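Local structure of 2-oxoglutarate dehydrogenase E2 component (2EQ7) at residues Ala6-Gln11 and Ile29-Val34. The protein probably tethers lipoamide dehydrogenase (E3) to the 2-oxoglutarate dehydrogenase complex through its small peripheral subunit-binding domain, the E2 component itself being a dihydrolipoamide succinyltransferase. Numbering follows the deposited sequence.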
loop_
_atom_site.group_PDB
_atom_site.type_symbol
_atom_site.label_atom_id
_atom_site.label_comp_id
_atom_site.label_asym_id
_atom_site.label_seq_id
_atom_site.Cartn_x
_atom_site.Cartn_y
_atom_site.Cartn_z
ATOM N N ALA C 6 21.230 12.966 -0.145
ATOM C CA ALA C 6 22.034 14.181 -0.135
ATOM C C ALA C 6 23.156 14.026 0.882
ATOM O O ALA C 6 24.300 14.402 0.625
ATOM C CB ALA C 6 21.166 15.380 0.222
ATOM N N GLU C 7 22.816 13.466 2.039
ATOM C CA GLU C 7 23.785 13.245 3.102
ATOM C C GLU C 7 24.840 12.244 2.644
ATOM O O GLU C 7 26.012 12.351 3.006
ATOM C CB GLU C 7 23.081 12.721 4.355
ATOM C CG GLU C 7 22.081 13.698 4.955
ATOM C CD GLU C 7 21.368 13.133 6.168
ATOM O OE1 GLU C 7 20.593 13.879 6.804
ATOM O OE2 GLU C 7 21.581 11.942 6.486
ATOM N N ARG C 8 24.412 11.273 1.843
ATOM C CA ARG C 8 25.312 10.250 1.325
ATOM C C ARG C 8 26.293 10.883 0.342
ATOM O O ARG C 8 27.478 10.543 0.325
ATOM C CB ARG C 8 24.502 9.145 0.633
ATOM C CG ARG C 8 25.323 7.968 0.107
ATOM C CD ARG C 8 26.026 8.294 -1.205
ATOM N NE ARG C 8 25.079 8.586 -2.279
ATOM C CZ ARG C 8 25.429 8.915 -3.519
ATOM N NH1 ARG C 8 26.711 8.995 -3.850
ATOM N NH2 ARG C 8 24.500 9.162 -4.432
ATOM N N LEU C 9 25.793 11.808 -0.470
ATOM C CA LEU C 9 26.622 12.490 -1.457
ATOM C C LEU C 9 27.598 13.455 -0.789
ATOM O O LEU C 9 28.734 13.610 -1.239
ATOM C CB LEU C 9 25.739 13.254 -2.449
ATOM C CG LEU C 9 26.458 13.974 -3.595
ATOM C CD1 LEU C 9 27.231 12.967 -4.433
ATOM C CD2 LEU C 9 25.441 14.712 -4.454
ATOM N N MET C 10 27.151 14.103 0.283
ATOM C CA MET C 10 27.993 15.052 1.004
ATOM C C MET C 10 29.113 14.353 1.768
ATOM O O MET C 10 30.237 14.850 1.822
ATOM C CB MET C 10 27.153 15.881 1.981
ATOM C CG MET C 10 26.171 16.832 1.314
ATOM S SD MET C 10 25.329 17.903 2.499
ATOM C CE MET C 10 23.932 16.873 2.957
ATOM N N GLN C 11 28.804 13.201 2.355
ATOM C CA GLN C 11 29.797 12.452 3.114
ATOM C C GLN C 11 30.919 11.923 2.229
ATOM O O GLN C 11 32.045 11.741 2.692
ATOM C CB GLN C 11 29.134 11.293 3.864
ATOM C CG GLN C 11 28.218 11.742 4.994
ATOM C CD GLN C 11 27.667 10.584 5.805
ATOM O OE1 GLN C 11 26.935 10.785 6.775
ATOM N NE2 GLN C 11 28.014 9.365 5.412
ATOM N N ILE C 29 17.932 19.674 2.093
ATOM C CA ILE C 29 18.881 19.720 0.990
ATOM C C ILE C 29 18.744 18.474 0.121
ATOM O O ILE C 29 18.937 17.354 0.594
ATOM C CB ILE C 29 20.337 19.806 1.505
ATOM C CG1 ILE C 29 20.538 21.105 2.289
ATOM C CG2 ILE C 29 21.309 19.734 0.337
ATOM C CD1 ILE C 29 21.928 21.261 2.876
ATOM N N LEU C 30 18.403 18.677 -1.146
ATOM C CA LEU C 30 18.251 17.572 -2.084
ATOM C C LEU C 30 19.629 17.202 -2.622
ATOM O O LEU C 30 20.530 18.040 -2.656
ATOM C CB LEU C 30 17.335 17.979 -3.241
ATOM C CG LEU C 30 15.929 18.461 -2.871
ATOM C CD1 LEU C 30 15.196 18.902 -4.127
ATOM C CD2 LEU C 30 15.164 17.348 -2.169
ATOM N N LYS C 31 19.793 15.951 -3.038
ATOM C CA LYS C 31 21.075 15.496 -3.567
ATOM C C LYS C 31 21.486 16.318 -4.784
ATOM O O LYS C 31 22.668 16.396 -5.119
ATOM C CB LYS C 31 21.002 14.013 -3.942
ATOM C CG LYS C 31 19.983 13.696 -5.017
ATOM C CD LYS C 31 19.911 12.203 -5.297
ATOM C CE LYS C 31 21.200 11.664 -5.888
ATOM N NZ LYS C 31 21.048 10.233 -6.269
ATOM N N GLU C 32 20.506 16.931 -5.442
ATOM C CA GLU C 32 20.783 17.750 -6.614
ATOM C C GLU C 32 21.340 19.102 -6.180
ATOM O O GLU C 32 21.995 19.795 -6.960
ATOM C CB GLU C 32 19.510 17.949 -7.442
ATOM C CG GLU C 32 18.426 18.753 -6.748
ATOM C CD GLU C 32 17.167 18.875 -7.585
ATOM O OE1 GLU C 32 16.243 19.599 -7.164
ATOM O OE2 GLU C 32 17.099 18.244 -8.662
ATOM N N ASP C 33 21.076 19.472 -4.930
ATOM C CA ASP C 33 21.566 20.734 -4.386
ATOM C C ASP C 33 23.050 20.602 -4.064
ATOM O O ASP C 33 23.816 21.556 -4.206
ATOM C CB ASP C 33 20.799 21.108 -3.114
ATOM C CG ASP C 33 19.341 21.425 -3.382
ATOM O OD1 ASP C 33 19.068 22.321 -4.209
ATOM O OD2 ASP C 33 18.467 20.783 -2.762
ATOM N N VAL C 34 23.445 19.409 -3.628
ATOM C CA VAL C 34 24.834 19.132 -3.284
ATOM C C VAL C 34 25.695 19.130 -4.542
ATOM O O VAL C 34 26.714 19.818 -4.609
ATOM C CB VAL C 34 24.974 17.763 -2.584
ATOM C CG1 VAL C 34 26.425 17.520 -2.199
ATOM C CG2 VAL C 34 24.080 17.715 -1.355
#
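At the edge of the R8 guanidinium, close to its plane, stands the ammonium group of K31, with R8 NH2 and K31 NZ 4.1 Å apart. These like charges would repel, but acidic side chains of another protein chain form salt bridges with both, and R8 NH1 pairs with E12 of its own helix. The two side chains cross obliquely. Away from this charged pair the contact becomes apolar. The methyl of A6 faces the turn leading into helix 31-34, where its CB lies a tight 3.0 Å from the carbonyl O of I29 and 3.6 Å from the backbone N of K31. One turn on, V34 fits among A6, L9 and M10: its CG2 reaches M10 CG at 3.5 Å, the two side chains crossing at about a right angle. Packing of helix 4-12 against the short helix 31-34 is a central part of the core of the peripheral subunit-binding domain, a very small fold in which a long loop joins two helices. L9 and V34 slide past each other in opposite directions. L9 CG is anti to the backbone N (chi1 -177°) and lies 3.8 Å from V34 CG1, while its CD2 comes within 3.6 Å of V34 CB and 3.3 Å of the carbonyl O of K31. An alanine in place of L9 would probably open a gap beside V34 and deprive the K31 carbonyl of its apolar cover. No hydrogen bond links the two segments. The turn into helix 31-34 is instead tied within its own segment: L30, at the N-cap position, donates its backbone N-H to D33 OD2 (2.7 Å), on the anti lone pair, while D33 OD1 is hydrogen-bonded to the hydroxyl OG1 of T23.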